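Local coordinates for protein trehalose-6-phosphate phosphatase (Cryptococcus neoformans, PDB 5DX9) that belongs to the trehalose-phosphatase family of the HAD superfamily and binds a magnesium ion, 6-O-phosphono-alpha-D-glucopyranose and alpha-D-glucopyranose in a pocket at its Rossmann-like core, at residues F25-G29 with H40-T44; R46-A50 with V295-E299; L6-F11 with V270-T274. The contacts are given in a common frame with arbitrary orientation. Numbering follows the deposited sequence.

Interaction 1: residues F25-G29 with H40-T44. Unlike the reference sequence in segment 25-29: Asn26 (reference Asp). With MG (magnesium ion), chain C; G6P (6-O-phosphono-alpha-D-glucopyranose), chain B; GLC (alpha-D-glucopyranose), chain D.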
# COMPACT_ATOMS: atom_id res chain seq x y z
N PHE A 25 4.63 2.07 4.48
CA PHE A 25 3.55 1.79 5.42
C PHE A 25 2.17 1.88 4.79
O PHE A 25 1.80 2.92 4.23
CB PHE A 25 3.60 2.75 6.60
CG PHE A 25 4.87 2.67 7.40
CD1 PHE A 25 4.96 1.81 8.49
CD2 PHE A 25 5.96 3.46 7.08
CE1 PHE A 25 6.12 1.74 9.24
CE2 PHE A 25 7.12 3.39 7.82
CZ PHE A 25 7.20 2.54 8.90
N ASN A 26 1.40 0.80 4.89
CA ASN A 26 -0.04 0.87 4.65
C ASN A 26 -0.63 1.71 5.78
O ASN A 26 0.03 1.93 6.80
CB ASN A 26 -0.66 -0.52 4.61
CG ASN A 26 -2.16 -0.49 4.37
OD1 ASN A 26 -2.95 -0.83 5.25
ND2 ASN A 26 -2.56 -0.08 3.18
N TYR A 27 -1.86 2.20 5.61
CA TYR A 27 -2.44 3.01 6.67
C TYR A 27 -3.46 2.25 7.51
O TYR A 27 -3.17 1.86 8.63
CB TYR A 27 -3.09 4.28 6.14
CG TYR A 27 -3.54 5.15 7.29
CD1 TYR A 27 -2.62 5.69 8.18
CD2 TYR A 27 -4.89 5.39 7.52
CE1 TYR A 27 -3.01 6.46 9.24
CE2 TYR A 27 -5.30 6.18 8.59
CZ TYR A 27 -4.35 6.71 9.44
OH TYR A 27 -4.73 7.48 10.51
N ASP A 28 -4.66 2.08 6.97
CA ASP A 28 -5.74 1.45 7.73
C ASP A 28 -5.36 0.03 8.11
O ASP A 28 -4.88 -0.74 7.28
CB ASP A 28 -7.04 1.46 6.92
CG ASP A 28 -7.50 2.86 6.58
OD1 ASP A 28 -7.84 3.61 7.52
OD2 ASP A 28 -7.52 3.20 5.38
N GLY A 29 -5.57 -0.31 9.38
CA GLY A 29 -5.26 -1.64 9.89
C GLY A 29 -3.77 -1.89 10.06
O GLY A 29 -3.36 -2.92 10.60
N HIS A 40 -12.98 8.54 10.68
CA HIS A 40 -12.54 8.61 12.07
C HIS A 40 -11.19 7.92 12.31
O HIS A 40 -10.69 7.89 13.43
CB HIS A 40 -13.60 7.99 12.98
CG HIS A 40 -14.91 8.71 12.94
ND1 HIS A 40 -15.17 9.74 12.07
CD2 HIS A 40 -16.04 8.52 13.67
CE1 HIS A 40 -16.40 10.17 12.26
NE2 HIS A 40 -16.95 9.46 13.21
N ALA A 41 -10.61 7.36 11.25
CA ALA A 41 -9.33 6.67 11.35
C ALA A 41 -8.16 7.65 11.39
O ALA A 41 -7.31 7.65 10.50
CB ALA A 41 -9.16 5.69 10.20
N VAL A 42 -8.14 8.50 12.41
CA VAL A 42 -7.11 9.53 12.52
C VAL A 42 -5.92 9.04 13.34
O VAL A 42 -6.09 8.39 14.38
CB VAL A 42 -7.66 10.82 13.15
CG1 VAL A 42 -8.86 11.31 12.35
CG2 VAL A 42 -8.05 10.58 14.60
N PRO A 43 -4.69 9.34 12.88
CA PRO A 43 -3.48 8.87 13.56
C PRO A 43 -3.33 9.48 14.95
O PRO A 43 -3.67 10.65 15.16
CB PRO A 43 -2.35 9.34 12.63
CG PRO A 43 -2.92 10.51 11.91
CD PRO A 43 -4.39 10.20 11.73
N THR A 44 -2.84 8.68 15.89
CA THR A 44 -2.62 9.15 17.26
C THR A 44 -1.44 10.11 17.30
O THR A 44 -0.78 10.35 16.28
CB THR A 44 -2.36 7.99 18.22
OG1 THR A 44 -1.12 7.35 17.87
CG2 THR A 44 -3.48 6.97 18.15
MG MG C . -4.92 -1.51 5.18
C1 G6P B . -10.65 2.20 4.23
C2 G6P B . -11.11 3.25 3.23
C3 G6P B . -11.53 2.63 1.91
C4 G6P B . -10.37 1.86 1.31
C5 G6P B . -9.60 0.96 2.29
C6 G6P B . -8.10 0.90 1.95
O1 G6P B . -11.71 1.37 4.69
O2 G6P B . -12.20 3.98 3.80
O3 G6P B . -11.89 3.65 0.97
O4 G6P B . -10.96 1.10 0.24
O5 G6P B . -9.61 1.39 3.67
O6 G6P B . -7.29 1.52 2.98
P G6P B . -5.74 1.08 3.23
O1P G6P B . -4.83 2.27 3.80
O2P G6P B . -5.71 -0.02 4.22
O3P G6P B . -5.18 0.56 1.81
C1 GLC D . -11.29 0.52 5.77
C2 GLC D . -12.38 -0.51 6.09
C3 GLC D . -13.58 0.16 6.76
C4 GLC D . -13.15 0.99 7.96
C5 GLC D . -12.04 1.97 7.57
C6 GLC D . -11.45 2.69 8.78
O2 GLC D . -12.79 -1.17 4.87
O3 GLC D . -14.50 -0.85 7.19
O4 GLC D . -14.30 1.69 8.46
O5 GLC D . -10.97 1.29 6.92
O6 GLC D . -11.09 1.73 9.79
O HOH W 1 -6.69 -2.46 5.79
O HOH W 2 -4.48 -2.31 3.34
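The chain leaves the central strand 21-25 at Phe25, and the next three residues serve both the ligand site and the contact with 40-44. Tyr27, with chi1 in the t well, directs its CA-to-CB bond toward 40-44, and its OH donates a short hydrogen bond to Ala41 O (2.6 Å). The same Tyr27 OH lies 3.0 Å from Pro43 CD, and the ring packs on the Ala41 methyl (Tyr27 CE2 to Ala41 CB 4.2 Å). Ala41 is the centre of an inverse gamma turn, closed by a weak hydrogen bond from Val42 N to His40 O (2.8 Å), and its CB also meets Asp28 OD1 at 3.6 Å. In its m rotamer, Asp28 brings OD2 within 2.9 Å of O6 of 6-O-phosphono-alpha-D-glucopyranose, while the carboxylate makes a salt bridge to Arg68.

Asn26, also t at chi1, is out of reach of 40-44 and serves the ligands. Its OD1 binds magnesium at 2.1 Å and its ND2 donates to phosphate O3P at 3.0 Å. Asp28 contributes its carbonyl O to the metal (2.2 Å) and its N to phosphate O1P (3.2 Å); phosphate O2P, two waters and Asp212 complete the magnesium shell. Residues 26 and 28 match the two aspartates of the HAD DxD signature; the deposited chain has Asn26 where the reference sequence has aspartate. Tyr27, between them, thus ties the metal- and phosphate-binding turn to the loop leading into helix 45-56 through a neutral hydroxyl, while the polar groups of Asn26 and Asp28 serve magnesium, phosphate and Arg68.

Interaction 2: residues R46-A50 with V295-E299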
# COMPACT_ATOMS: atom_id res chain seq x y z
N ARG A 46 1.39 9.65 19.17
CA ARG A 46 2.60 8.83 19.12
C ARG A 46 2.89 8.35 17.70
O ARG A 46 4.04 8.31 17.27
CB ARG A 46 2.47 7.63 20.06
CG ARG A 46 2.54 7.99 21.53
CD ARG A 46 2.15 6.82 22.42
NE ARG A 46 2.99 5.64 22.19
CZ ARG A 46 2.79 4.46 22.79
NH1 ARG A 46 1.79 4.31 23.64
NH2 ARG A 46 3.60 3.44 22.52
N THR A 47 1.84 8.00 16.96
CA THR A 47 1.98 7.51 15.59
C THR A 47 2.51 8.61 14.68
O THR A 47 3.45 8.40 13.91
CB THR A 47 0.65 6.98 15.03
OG1 THR A 47 0.25 5.81 15.76
CG2 THR A 47 0.79 6.63 13.56
N ARG A 48 1.89 9.78 14.78
CA ARG A 48 2.30 10.94 14.00
C ARG A 48 3.76 11.29 14.29
O ARG A 48 4.51 11.64 13.38
CB ARG A 48 1.39 12.13 14.29
CG ARG A 48 1.96 13.48 13.88
CD ARG A 48 0.88 14.56 13.86
NE ARG A 48 0.01 14.49 15.03
CZ ARG A 48 -1.19 13.91 15.02
NH1 ARG A 48 -1.66 13.36 13.91
NH2 ARG A 48 -1.93 13.89 16.13
N ASN A 49 4.15 11.19 15.55
CA ASN A 49 5.52 11.49 15.95
C ASN A 49 6.52 10.52 15.35
O ASN A 49 7.59 10.92 14.89
CB ASN A 49 5.64 11.49 17.48
CG ASN A 49 4.87 12.63 18.12
OD1 ASN A 49 4.49 13.59 17.46
ND2 ASN A 49 4.66 12.53 19.43
N ALA A 50 6.18 9.23 15.37
CA ALA A 50 7.07 8.19 14.88
C ALA A 50 7.39 8.37 13.40
O ALA A 50 8.56 8.40 13.01
CB ALA A 50 6.46 6.81 15.12
N VAL A 295 3.72 0.31 15.09
CA VAL A 295 4.20 1.62 15.51
C VAL A 295 5.22 1.50 16.63
O VAL A 295 6.28 2.13 16.58
CB VAL A 295 3.05 2.52 15.98
CG1 VAL A 295 3.60 3.79 16.62
CG2 VAL A 295 2.13 2.85 14.82
N GLU A 296 4.90 0.71 17.65
CA GLU A 296 5.79 0.52 18.79
C GLU A 296 7.14 -0.06 18.38
O GLU A 296 8.16 0.23 19.00
CB GLU A 296 5.12 -0.38 19.84
CG GLU A 296 3.90 0.24 20.50
CD GLU A 296 3.38 -0.59 21.66
OE1 GLU A 296 3.61 -1.82 21.66
OE2 GLU A 296 2.75 -0.00 22.57
N ALA A 297 7.13 -0.89 17.34
CA ALA A 297 8.38 -1.43 16.81
C ALA A 297 9.33 -0.31 16.41
O ALA A 297 10.53 -0.37 16.66
CB ALA A 297 8.10 -2.34 15.63
N PHE A 298 8.77 0.72 15.77
CA PHE A 298 9.58 1.83 15.32
C PHE A 298 9.81 2.84 16.43
O PHE A 298 10.79 3.58 16.41
CB PHE A 298 8.95 2.50 14.10
CG PHE A 298 9.19 1.76 12.82
CD1 PHE A 298 10.35 1.98 12.09
CD2 PHE A 298 8.28 0.84 12.35
CE1 PHE A 298 10.59 1.30 10.92
CE2 PHE A 298 8.51 0.16 11.17
CZ PHE A 298 9.66 0.39 10.45
N GLU A 299 8.92 2.86 17.42
CA GLU A 299 9.11 3.71 18.59
C GLU A 299 10.29 3.21 19.42
O GLU A 299 11.14 4.00 19.84
CB GLU A 299 7.85 3.76 19.45
CG GLU A 299 6.72 4.58 18.86
CD GLU A 299 5.52 4.66 19.78
OE1 GLU A 299 5.01 3.60 20.18
OE2 GLU A 299 5.10 5.79 20.12
O HOH W 3 5.97 7.96 18.88
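Segments 46-50 and 295-299 are single turns of two longer helices, 45-56 and the C-terminal helix 291-306. Their axes approach to 9.9 Å and cross at 53°, with both N-to-C directions running broadly the same way. The backbones come nearest at Thr47 with Val295 (CA atoms 6.3 Å apart) and at Ala50 with Glu299 (CA atoms 6.2 Å apart).

In the buried part, the small Ala50 CB sits 4.4 Å from Val295 CG1 and equally far from Glu299 CG, between residues one helical turn apart. Thr47 OG1 lies 3.6 Å from Val295 CG2 and shares a hydrogen bond with Thr44 OG1, at the N-cap of the same helix. Toward solvent the contact becomes ionic. Arg46 presents the edge of its guanidinium to Glu299 in a two-point salt bridge, Arg46 NE to Glu299 OE2 at 3.0 Å and Arg46 NH2 to Glu299 OE1 at 2.7 Å, and a longer one links Arg46 NH2 to Glu296 OE2 at 3.5 Å. Water 3 adds a bridge, donating to Arg46 O (2.5 Å) and Glu299 OE2 (2.6 Å).

Phe298 begins toward helix 45-56, but its ring leads away, to Phe25 and Phe208 on neighbouring strands of the central sheet. The arrangement is that of two helices packed side by side on one face of the Rossmann-like alpha/beta core of HAD proteins.

Interaction 3: residues L6-F11 with V270-T274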
# COMPACT_ATOMS: atom_id res chain seq x y z
N LEU A 6 7.89 -10.62 13.64
CA LEU A 6 8.97 -9.72 13.25
C LEU A 6 10.09 -9.68 14.29
O LEU A 6 9.86 -9.32 15.44
CB LEU A 6 8.43 -8.31 13.02
CG LEU A 6 9.48 -7.23 12.74
CD1 LEU A 6 10.16 -7.45 11.40
CD2 LEU A 6 8.84 -5.85 12.81
N ASP A 7 11.28 -10.07 13.87
CA ASP A 7 12.45 -10.04 14.74
C ASP A 7 12.95 -8.61 14.86
O ASP A 7 13.84 -8.19 14.11
CB ASP A 7 13.54 -10.97 14.21
CG ASP A 7 14.71 -11.11 15.17
OD1 ASP A 7 14.54 -10.79 16.37
OD2 ASP A 7 15.79 -11.55 14.73
N THR A 8 12.37 -7.86 15.79
CA THR A 8 12.68 -6.44 15.95
C THR A 8 14.16 -6.22 16.27
O THR A 8 14.73 -5.19 15.91
CB THR A 8 11.81 -5.79 17.05
OG1 THR A 8 11.83 -6.61 18.23
CG2 THR A 8 10.37 -5.64 16.57
N ALA A 9 14.76 -7.20 16.94
CA ALA A 9 16.18 -7.14 17.26
C ALA A 9 17.02 -7.14 15.99
O ALA A 9 17.85 -6.25 15.77
CB ALA A 9 16.58 -8.30 18.16
N GLN A 10 16.80 -8.14 15.14
CA GLN A 10 17.51 -8.22 13.86
C GLN A 10 17.19 -7.05 12.94
O GLN A 10 18.06 -6.58 12.20
CB GLN A 10 17.18 -9.52 13.15
CG GLN A 10 17.76 -9.60 11.75
CD GLN A 10 17.16 -10.72 10.93
OE1 GLN A 10 16.59 -11.67 11.48
NE2 GLN A 10 17.29 -10.62 9.61
N PHE A 11 15.95 -6.57 12.98
CA PHE A 11 15.56 -5.43 12.15
C PHE A 11 16.22 -4.15 12.65
O PHE A 11 16.66 -3.32 11.85
CB PHE A 11 14.04 -5.25 12.13
CG PHE A 11 13.60 -4.03 11.39
CD1 PHE A 11 13.73 -3.96 10.01
CD2 PHE A 11 13.07 -2.95 12.06
CE1 PHE A 11 13.34 -2.84 9.32
CE2 PHE A 11 12.67 -1.82 11.37
CZ PHE A 11 12.81 -1.76 10.00
N VAL A 270 15.21 -7.22 3.14
CA VAL A 270 13.79 -6.92 2.95
C VAL A 270 12.96 -7.45 4.11
O VAL A 270 12.96 -8.65 4.39
CB VAL A 270 13.24 -7.52 1.63
CG1 VAL A 270 11.75 -7.23 1.49
CG2 VAL A 270 14.01 -6.98 0.44
N PHE A 271 12.27 -6.55 4.80
CA PHE A 271 11.42 -6.93 5.91
C PHE A 271 9.94 -6.72 5.58
O PHE A 271 9.33 -5.73 6.00
CB PHE A 271 11.81 -6.16 7.17
CG PHE A 271 13.16 -6.54 7.72
CD1 PHE A 271 13.26 -7.41 8.79
CD2 PHE A 271 14.32 -6.05 7.15
CE1 PHE A 271 14.50 -7.77 9.29
CE2 PHE A 271 15.56 -6.41 7.64
CZ PHE A 271 15.65 -7.27 8.72
N ALA A 272 9.37 -7.66 4.84
CA ALA A 272 7.96 -7.60 4.47
C ALA A 272 7.10 -8.12 5.60
O ALA A 272 7.18 -9.30 5.97
CB ALA A 272 7.70 -8.38 3.19
N THR A 273 6.27 -7.25 6.16
CA THR A 273 5.51 -7.57 7.35
C THR A 273 4.01 -7.41 7.14
O THR A 273 3.52 -6.32 6.82
CB THR A 273 5.96 -6.68 8.54
OG1 THR A 273 7.38 -6.78 8.70
CG2 THR A 273 5.28 -7.12 9.82
N THR A 274 3.27 -8.50 7.32
CA THR A 274 1.82 -8.42 7.31
C THR A 274 1.32 -8.17 8.72
O THR A 274 1.98 -8.53 9.70
CB THR A 274 1.18 -9.71 6.76
OG1 THR A 274 -0.22 -9.49 6.55
CG2 THR A 274 1.37 -10.87 7.74
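Phe271 is the centre of this contact, with 109 Å² covered by segment 6-11. From strand 270-275 its CA-to-CB bond points toward the N-terminal segment, where Phe11 meets it in a T-shaped (edge-to-face) arrangement: the edge of Phe11 is directed at the face of the Phe271 ring, with centroids 4.9 Å apart and planes at 70°. The closest atoms are Phe11 CD1 and Phe271 CG at 3.5 Å, and Phe11 CB adds an off-centre CH-pi contact, 4.3 Å from the Phe271 ring centroid. Here helix 8-17 covers one face of the parallel part of the Rossmann-like HAD sheet; Phe11 also reaches Phe208 on strand 206-211, and Phe271 meets Trp286 from the other neighbouring strand. Ala272 points away, to helix 217-225.

Leu6 supplies the next largest area. Its CD1 sits 4.1 Å from Phe271 CD1 and 3.9 Å from Thr273 OG1, spanning two residues that point the same way from the strand. Just after it, Asp7 is both the centre of an inverse gamma turn and the N-cap of the helix, whose first turn includes the hydrogen bond from Phe11 N to Asp7 O (2.9 Å). The Leu6 backbone is hydrogen-bonded to His287 on the edge strand.

Overall arrangement
Interaction 1 lies at the magnesium site, in the loop joining strand 21-25 to helix 45-56, and interaction 2 follows, joining that helix to the C-terminal helix 291-306; their centres are about 12 Å apart, and Phe25 CE1 touches Phe298 CE2 at 3.5 Å. Interaction 3, about 15 Å from interaction 2 between centres, meets it where Phe298 CE1 lies 3.8 Å from Phe11 CE2. Interactions 1 and 3 do not touch, their centres being about 20 Å apart. Along the chain, interaction 1 is nested within the loop closed by interaction 3, while interactions 2 and 3 cross. N- and C-terminal helices thus pack together against the central sheet, and Phe298 connects this layer to the strand leading into the metal site.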